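Local coordinates for protein Ddb_g0293866 (Dictyostelium discoideum, PDB 5LW6) that binds ADP-ribose through its macrodomain, the part modelled here, and probably acts in sensing DNA damage as part of a longer protein, at residues A[144-150]-A[211-217]; A[68-73]-A[237-241]. One frame throughout, in Å; residues are numbered along the deposited sequence.

Contact 1 of 2, residues A[144-150]-A[211-217]; sequences KLFATES and IDIVILV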
ATOM      1  N   LYS A 144      -9.934   0.667  -6.766  1.00 11.23           N
ATOM      2  CA  LYS A 144      -9.938  -0.662  -7.277  1.00 11.27           C
ATOM      3  C   LYS A 144      -8.836  -1.567  -6.731  1.00 10.89           C
ATOM      4  O   LYS A 144      -8.963  -2.820  -6.782  1.00 10.83           O
ATOM      5  CB  LYS A 144      -9.933  -0.648  -8.810  1.00 13.88           C
ATOM      6  CG  LYS A 144     -11.249  -0.138  -9.335  1.00 16.87           C
ATOM      7  CD  LYS A 144     -11.305  -0.374 -10.842  1.00 19.98           C
ATOM      8  CE  LYS A 144     -12.492   0.383 -11.501  1.00 22.03           C
ATOM      9  NZ  LYS A 144     -13.656  -0.482 -11.220  1.00 22.43           N
ATOM     10  N   LEU A 145      -7.772  -0.946  -6.201  1.00 10.02           N
ATOM     11  CA  LEU A 145      -6.663  -1.653  -5.628  1.00  9.99           C
ATOM     12  C   LEU A 145      -6.539  -1.207  -4.144  1.00 10.30           C
ATOM     13  O   LEU A 145      -6.585  -0.048  -3.837  1.00 10.33           O
ATOM     14  CB  LEU A 145      -5.311  -1.436  -6.325  1.00 11.20           C
ATOM     15  CG  LEU A 145      -5.277  -1.852  -7.809  1.00 13.24           C
ATOM     16  CD1 LEU A 145      -5.782  -0.670  -8.575  1.00 14.90           C
ATOM     17  CD2 LEU A 145      -3.853  -2.227  -8.241  1.00 14.50           C
ATOM     18  N   PHE A 146      -6.442  -2.187  -3.257  1.00  9.36           N
ATOM     19  CA  PHE A 146      -6.388  -1.925  -1.817  1.00  9.07           C
ATOM     20  C   PHE A 146      -5.145  -2.617  -1.274  1.00  9.14           C
ATOM     21  O   PHE A 146      -5.048  -3.827  -1.386  1.00 10.10           O
ATOM     22  CB  PHE A 146      -7.639  -2.452  -1.117  1.00  9.55           C
ATOM     23  CG  PHE A 146      -7.716  -2.050   0.335  1.00  9.57           C
ATOM     24  CD1 PHE A 146      -7.084  -2.793   1.321  1.00 10.84           C
ATOM     25  CD2 PHE A 146      -8.331  -0.908   0.700  1.00 10.42           C
ATOM     26  CE1 PHE A 146      -7.092  -2.422   2.656  1.00 11.34           C
ATOM     27  CE2 PHE A 146      -8.400  -0.519   2.020  1.00 10.15           C
ATOM     28  CZ  PHE A 146      -7.762  -1.216   3.008  1.00 10.58           C
ATOM     29  N   ALA A 147      -4.229  -1.842  -0.699  1.00  9.24           N
ATOM     30  CA  ALA A 147      -2.948  -2.343  -0.175  1.00  9.55           C
ATOM     31  C   ALA A 147      -3.029  -2.429   1.330  1.00 10.21           C
ATOM     32  O   ALA A 147      -3.588  -1.516   2.014  1.00 10.56           O
ATOM     33  CB  ALA A 147      -1.830  -1.441  -0.547  1.00  9.24           C
ATOM     34  N   THR A 148      -2.431  -3.499   1.856  1.00 10.90           N
ATOM     35  CA  THR A 148      -2.321  -3.743   3.289  1.00 11.64           C
ATOM     36  C   THR A 148      -0.913  -4.201   3.647  1.00 12.45           C
ATOM     37  O   THR A 148      -0.315  -4.968   2.915  1.00 10.40           O
ATOM     38  CB  THR A 148      -3.393  -4.794   3.728  1.00 13.59           C
ATOM     39  OG1 THR A 148      -3.414  -4.929   5.148  1.00 15.95           O
ATOM     40  CG2 THR A 148      -3.190  -6.131   3.106  1.00 13.76           C
ATOM     41  N   GLU A 149      -0.423  -3.811   4.822  1.00 12.84           N
ATOM     42  CA  GLU A 149       0.915  -4.278   5.259  1.00 14.15           C
ATOM     43  C   GLU A 149       0.809  -5.746   5.672  1.00 14.35           C
ATOM     44  O   GLU A 149      -0.219  -6.177   6.197  1.00 14.47           O
ATOM     45  CB  GLU A 149       1.383  -3.488   6.422  1.00 17.62           C
ATOM     46  CG  GLU A 149       1.637  -2.039   6.007  1.00 20.77           C
ATOM     47  CD  GLU A 149       2.296  -1.155   7.087  1.00 27.92           C
ATOM     48  OE1 GLU A 149       2.742  -1.654   8.189  1.00 33.13           O
ATOM     49  OE2 GLU A 149       2.282   0.060   6.876  1.00 30.02           O
ATOM     50  N   SER A 150       1.835  -6.486   5.368  1.00 13.24           N
ATOM     51  CA  SER A 150       1.904  -7.896   5.703  1.00 14.52           C
ATOM     52  C   SER A 150       3.326  -8.255   6.156  1.00 16.36           C
ATOM     53  O   SER A 150       4.182  -7.380   6.406  1.00 16.57           O
ATOM     54  CB  SER A 150       1.450  -8.717   4.486  1.00 15.18           C
ATOM     55  OG  SER A 150       1.353 -10.105   4.784  1.00 17.97           O
ATOM     56  N   ILE A 211     -13.499  -3.230  -4.877  1.00 10.58           N
ATOM     57  CA  ILE A 211     -12.065  -3.609  -4.855  1.00 11.31           C
ATOM     58  C   ILE A 211     -11.867  -4.789  -5.752  1.00 11.02           C
ATOM     59  O   ILE A 211     -12.540  -5.860  -5.579  1.00 11.51           O
ATOM     60  CB  ILE A 211     -11.553  -3.882  -3.415  1.00 10.31           C
ATOM     61  CG1 ILE A 211     -11.551  -2.588  -2.558  1.00 10.73           C
ATOM     62  CG2 ILE A 211     -10.163  -4.487  -3.481  1.00  9.89           C
ATOM     63  CD1 ILE A 211     -11.578  -2.774  -1.040  1.00 13.00           C
ATOM     64  N   ASP A 212     -10.941  -4.683  -6.701  1.00 10.98           N
ATOM     65  CA  ASP A 212     -10.561  -5.803  -7.571  1.00 11.35           C
ATOM     66  C   ASP A 212      -9.337  -6.568  -7.173  1.00 11.53           C
ATOM     67  O   ASP A 212      -9.219  -7.761  -7.513  1.00 11.72           O
ATOM     68  CB  ASP A 212     -10.361  -5.325  -8.995  1.00 14.50           C
ATOM     69  CG  ASP A 212     -11.660  -4.813  -9.616  1.00 17.86           C
ATOM     70  OD1 ASP A 212     -12.755  -5.249  -9.190  1.00 20.93           O
ATOM     71  OD2 ASP A 212     -11.573  -3.918 -10.497  1.00 22.59           O
ATOM     72  N   ILE A 213      -8.385  -5.880  -6.519  1.00 10.74           N
ATOM     73  CA  ILE A 213      -7.094  -6.432  -6.194  1.00 10.37           C
ATOM     74  C   ILE A 213      -6.714  -5.989  -4.794  1.00 10.08           C
ATOM     75  O   ILE A 213      -6.803  -4.828  -4.475  1.00  9.85           O
ATOM     76  CB  ILE A 213      -5.977  -5.960  -7.205  1.00 11.57           C
ATOM     77  CG1 ILE A 213      -6.270  -6.383  -8.636  1.00 14.96           C
ATOM     78  CG2 ILE A 213      -4.574  -6.414  -6.721  1.00 11.42           C
ATOM     79  CD1 ILE A 213      -5.666  -5.428  -9.622  1.00 19.16           C
ATOM     80  N   VAL A 214      -6.302  -6.924  -3.957  1.00 10.49           N
ATOM     81  CA  VAL A 214      -5.698  -6.682  -2.626  1.00 10.30           C
ATOM     82  C   VAL A 214      -4.177  -6.929  -2.729  1.00 10.41           C
ATOM     83  O   VAL A 214      -3.760  -7.925  -3.268  1.00 10.17           O
ATOM     84  CB  VAL A 214      -6.336  -7.592  -1.507  1.00 10.65           C
ATOM     85  CG1 VAL A 214      -5.538  -7.454  -0.217  1.00 12.02           C
ATOM     86  CG2 VAL A 214      -7.801  -7.229  -1.321  1.00 12.00           C
ATOM     87  N   ILE A 215      -3.403  -5.994  -2.294  1.00 10.30           N
ATOM     88  CA  ILE A 215      -1.964  -6.069  -2.440  1.00 10.13           C
ATOM     89  C   ILE A 215      -1.360  -6.124  -1.034  1.00 10.55           C
ATOM     90  O   ILE A 215      -1.574  -5.255  -0.173  1.00  9.86           O
ATOM     91  CB  ILE A 215      -1.416  -4.811  -3.169  1.00 10.43           C
ATOM     92  CG1 ILE A 215      -2.057  -4.606  -4.531  1.00 11.37           C
ATOM     93  CG2 ILE A 215       0.115  -4.837  -3.205  1.00 10.78           C
ATOM     94  CD1 ILE A 215      -1.732  -3.263  -5.184  1.00 12.67           C
ATOM     95  N   LEU A 216      -0.588  -7.176  -0.775  1.00 10.01           N
ATOM     96  CA  LEU A 216       0.050  -7.316   0.487  1.00 11.01           C
ATOM     97  C   LEU A 216       1.426  -6.664   0.342  1.00 10.43           C
ATOM     98  O   LEU A 216       2.158  -6.995  -0.549  1.00 10.90           O
ATOM     99  CB  LEU A 216       0.241  -8.833   0.740  1.00 13.29           C
ATOM    100  CG  LEU A 216      -1.048  -9.658   0.795  1.00 14.72           C
ATOM    101  CD1 LEU A 216      -0.705 -11.056   1.257  1.00 15.56           C
ATOM    102  CD2 LEU A 216      -2.049  -9.163   1.788  1.00 15.41           C
ATOM    103  N   VAL A 217       1.754  -5.758   1.251  1.00 11.62           N
ATOM    104  CA  VAL A 217       2.909  -4.874   1.105  1.00 12.21           C
ATOM    105  C   VAL A 217       3.882  -5.227   2.225  1.00 11.60           C
ATOM    106  O   VAL A 217       3.528  -5.111   3.368  1.00 11.89           O
ATOM    107  CB  VAL A 217       2.421  -3.408   1.316  1.00 12.89           C
ATOM    108  CG1 VAL A 217       3.593  -2.470   1.334  1.00 14.52           C
ATOM    109  CG2 VAL A 217       1.427  -3.021   0.223  1.00 13.61           C
TER
HETATM  110  O   HOH W   1     -13.158  -3.161 -12.353  1.00 22.83           O
HETATM  111  O   HOH W   2     -14.264  -2.485  -9.050  1.00 33.53           O

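Contact 2 of 2, residues A[68-73]-A[237-241]; sequences FNIDDA and AKPLL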
ATOM      1  N   PHE A  68       8.386   2.736  11.910  1.00 16.74           N
ATOM      2  CA  PHE A  68       9.417   3.352  11.119  1.00 15.61           C
ATOM      3  C   PHE A  68       9.471   4.813  11.511  1.00 15.93           C
ATOM      4  O   PHE A  68       8.449   5.415  11.792  1.00 16.38           O
ATOM      5  CB  PHE A  68       9.117   3.255   9.634  1.00 15.90           C
ATOM      6  CG  PHE A  68      10.317   3.338   8.765  1.00 14.59           C
ATOM      7  CD1 PHE A  68      10.832   4.541   8.413  1.00 13.95           C
ATOM      8  CD2 PHE A  68      10.959   2.185   8.285  1.00 14.62           C
ATOM      9  CE1 PHE A  68      11.969   4.597   7.618  1.00 14.27           C
ATOM     10  CE2 PHE A  68      12.037   2.254   7.434  1.00 14.89           C
ATOM     11  CZ  PHE A  68      12.558   3.463   7.103  1.00 15.85           C
ATOM     12  N   ASN A  69      10.670   5.368  11.564  1.00 15.78           N
ATOM     13  CA  ASN A  69      10.856   6.780  11.881  1.00 15.79           C
ATOM     14  C   ASN A  69       9.995   7.658  10.978  1.00 14.22           C
ATOM     15  O   ASN A  69      10.047   7.558   9.758  1.00 14.74           O
ATOM     16  CB  ASN A  69      12.328   7.137  11.746  1.00 17.17           C
ATOM     17  CG  ASN A  69      12.589   8.599  11.925  1.00 19.79           C
ATOM     18  OD1 ASN A  69      12.461   9.359  11.008  1.00 18.51           O
ATOM     19  ND2 ASN A  69      12.967   8.996  13.112  1.00 21.97           N
ATOM     20  N   ILE A  70       9.136   8.465  11.565  1.00 14.79           N
ATOM     21  CA  ILE A  70       8.122   9.158  10.778  1.00 13.79           C
ATOM     22  C   ILE A  70       8.740  10.247   9.886  1.00 14.38           C
ATOM     23  O   ILE A  70       8.278  10.430   8.759  1.00 14.61           O
ATOM     24  CB  ILE A  70       7.025   9.713  11.660  1.00 14.75           C
ATOM     25  CG1 ILE A  70       6.270   8.496  12.237  1.00 19.66           C
ATOM     26  CG2 ILE A  70       6.018  10.558  10.919  1.00 15.37           C
ATOM     27  CD1 ILE A  70       5.462   8.895  13.417  1.00 20.71           C
ATOM     28  N   ASP A  71       9.717  11.006  10.401  1.00 14.17           N
ATOM     29  CA  ASP A  71      10.399  11.995   9.547  1.00 14.37           C
ATOM     30  C   ASP A  71      10.926  11.313   8.277  1.00 14.63           C
ATOM     31  O   ASP A  71      10.753  11.850   7.164  1.00 14.25           O
ATOM     32  CB  ASP A  71      11.581  12.609  10.300  1.00 15.74           C
ATOM     33  CG  ASP A  71      11.144  13.504  11.485  1.00 18.06           C
ATOM     34  OD1 ASP A  71      10.007  14.095  11.395  1.00 16.55           O
ATOM     35  OD2 ASP A  71      11.974  13.690  12.487  1.00 19.47           O
ATOM     36  N   ASP A  72      11.601  10.171   8.452  1.00 15.18           N
ATOM     37  CA  ASP A  72      12.206   9.441   7.321  1.00 14.72           C
ATOM     38  C   ASP A  72      11.123   8.861   6.387  1.00 14.20           C
ATOM     39  O   ASP A  72      11.202   9.002   5.146  1.00 12.44           O
ATOM     40  CB  ASP A  72      13.125   8.313   7.807  1.00 16.75           C
ATOM     41  CG  ASP A  72      14.391   8.814   8.522  1.00 24.51           C
ATOM     42  OD1 ASP A  72      14.792   9.997   8.305  1.00 25.07           O
ATOM     43  OD2 ASP A  72      15.012   7.990   9.270  1.00 24.68           O
ATOM     44  N   ALA A  73      10.085   8.283   6.976  1.00 12.89           N
ATOM     45  CA  ALA A  73       8.948   7.721   6.203  1.00 12.32           C
ATOM     46  C   ALA A  73       8.207   8.787   5.435  1.00 11.54           C
ATOM     47  O   ALA A  73       7.688   8.559   4.367  1.00 11.64           O
ATOM     48  CB  ALA A  73       7.971   6.991   7.095  1.00 13.06           C
ATOM     49  N   ALA A 237      17.287  -0.005   5.957  1.00 16.01           N
ATOM     50  CA  ALA A 237      15.910   0.386   6.293  1.00 15.76           C
ATOM     51  C   ALA A 237      15.361   1.397   5.298  1.00 15.92           C
ATOM     52  O   ALA A 237      14.340   1.167   4.662  1.00 13.49           O
ATOM     53  CB  ALA A 237      15.811   0.925   7.707  1.00 16.25           C
ATOM     54  N   LYS A 238      16.056   2.496   5.115  1.00 14.85           N
ATOM     55  CA  LYS A 238      15.542   3.506   4.138  1.00 15.67           C
ATOM     56  C   LYS A 238      15.461   3.071   2.661  1.00 13.57           C
ATOM     57  O   LYS A 238      14.413   3.269   1.988  1.00 12.49           O
ATOM     58  CB  LYS A 238      16.249   4.849   4.342  1.00 18.28           C
ATOM     59  CG  LYS A 238      16.005   5.474   5.730  1.00 22.59           C
ATOM     60  CD  LYS A 238      16.435   6.946   5.760  1.00 26.18           C
ATOM     61  CE  LYS A 238      17.389   7.325   6.856  1.00 35.71           C
ATOM     62  NZ  LYS A 238      18.196   8.525   6.466  1.00 39.12           N
ATOM     63  N   PRO A 239      16.509   2.423   2.135  1.00 13.60           N
ATOM     64  CA  PRO A 239      16.445   1.859   0.832  1.00 14.26           C
ATOM     65  C   PRO A 239      15.337   0.833   0.620  1.00 12.93           C
ATOM     66  O   PRO A 239      14.708   0.812  -0.412  1.00 12.38           O
ATOM     67  CB  PRO A 239      17.817   1.208   0.676  1.00 16.15           C
ATOM     68  CG  PRO A 239      18.692   1.973   1.549  1.00 16.63           C
ATOM     69  CD  PRO A 239      17.888   2.348   2.703  1.00 15.61           C
ATOM     70  N   LEU A 240      15.127  -0.036   1.597  1.00 12.66           N
ATOM     71  CA  LEU A 240      14.049  -1.001   1.472  1.00 12.08           C
ATOM     72  C   LEU A 240      12.654  -0.373   1.602  1.00 12.14           C
ATOM     73  O   LEU A 240      11.747  -0.844   0.940  1.00 12.15           O
ATOM     74  CB  LEU A 240      14.228  -2.133   2.439  1.00 13.02           C
ATOM     75  CG  LEU A 240      15.250  -3.199   1.976  1.00 14.86           C
ATOM     76  CD1 LEU A 240      15.486  -4.102   3.158  1.00 17.01           C
ATOM     77  CD2 LEU A 240      14.842  -3.992   0.747  1.00 16.32           C
ATOM     78  N   LEU A 241      12.485   0.668   2.388  1.00 11.04           N
ATOM     79  CA  LEU A 241      11.132   1.299   2.405  1.00 11.11           C
ATOM     80  C   LEU A 241      10.862   1.947   1.040  1.00  9.82           C
ATOM     81  O   LEU A 241       9.763   1.873   0.485  1.00  9.78           O
ATOM     82  CB  LEU A 241      11.024   2.293   3.520  1.00 11.26           C
ATOM     83  CG  LEU A 241       9.674   2.988   3.652  1.00 11.33           C
ATOM     84  CD1 LEU A 241       8.615   1.975   3.991  1.00 11.13           C
ATOM     85  CD2 LEU A 241       9.801   4.043   4.725  1.00 12.37           C
TER

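Contact 1 of 2, residues A[144-150]-A[211-217]
Lys144 O takes two backbone N-H groups at the start of strand 213-217, Asp212 N just before it at 2.7 Å and Ile213 N, its first residue, at 3.1 Å, and with that grip the parallel pairing of strands 145-149 and 213-217 begins. The two lie side by side within the mixed sheet of the macrodomain, strand 55-59 following beyond 145-149 and strand 189-193 beyond 213-217. The short segments twist against each other by 27°. From Phe146 N onward the backbone bonds alternate between the strands, Thr148 N reaching Ile215 O at 2.8 Å. Before the strands start, the Lys144 chain runs alongside Asp212; NZ and OD2 stay 4.1 Å apart, too far for a salt bridge, and two waters span the gap, each accepting from NZ and donating to the carboxylate. One residue before Asp212, Ile211 turns its CD1 obliquely to the Phe146 ring, with Phe146 CB 4.0 Å from that methyl. Cut back to an alanine here, the side chain would lose its CD1, and Phe146 CB and the part of the ring beside it are likely to be left without this apolar neighbour. Leu145, Ala147, Ile215 and Val217 face helix 237-253. On the other face, with Thr148 OG1 anti to the backbone N (chi1 -173°), CG2 presses on Leu216 CD2 at 3.5 Å, tighter than usual for two methyls.

Contact 2 of 2, residues A[68-73]-A[237-241]
Phe68 and Leu241 both hold CG anti to the backbone N, chi1 -156° and -179°, and these torsions send the two side chains at each other from opposite directions. Their meeting closes a helix-to-helix contact of the macrodomain's alpha/beta fold: Phe68 leads into the N-terminal end of helix 70-87, and Leu241 belongs to the first turns of helix 237-253. Leu241 CD2 sits almost over the ring centre, 3.7 Å from the centroid and 13° off the normal, a clear CH-pi contact on one face of Phe68. The backbone of the second helix comes to the ring at its edge, with Ala237 O 3.8 Å from Phe68 CE2. That carbonyl is already in use, since it accepts the helical bond from Leu241 N. Ala237 CB adds a methyl against Phe68 CE2, so one corner of the ring fits against the opening turn of the helix while its face takes the leucine. The same Leu241 CD2 also lies near Ala73 CB, and Ile61 and Ile76 extend the apolar surroundings of this leucine.

Toward the outside, Lys238 passes obliquely across the carboxylate of Asp72. Its chain bends at chi3, and the methylene CE, not the amine, comes nearest, 3.5 Å from Asp72 OD2. NZ stays 4.1 Å from Asp72 OD1, so the opposite charges probably attract without forming a salt bridge. Asp72 itself is steadied through its backbone. Asn69 occupies the N-cap position of helix 70-87, and its side-chain carbonyl takes the Asp72 N-H in the amide plane, Asp72 N to Asn69 OD1 measuring 2.8 Å.

Helix 237-253 connects the two contacts, both parts of the ADP-ribose-binding macrodomain. Its first turns meet Phe68 and helix 70-87 in contact 2, while further along Thr244, Leu248 and Leu252 lie on the face of the strand pair in contact 1 that carries Leu145, Ala147, Ile215 and Val217. Strand 213-217 precedes this helix in the chain. The contact centres are 21 Å apart and their nearest atoms about 7 Å, so they do not touch directly. Contact 1 is deep, its centre 6 Å from that of the chain, whereas contact 2 lies 15 Å out. Ser62 gives a second connection, its N bonding Glu149 OE2 and its backbone pairing with that of Phe68.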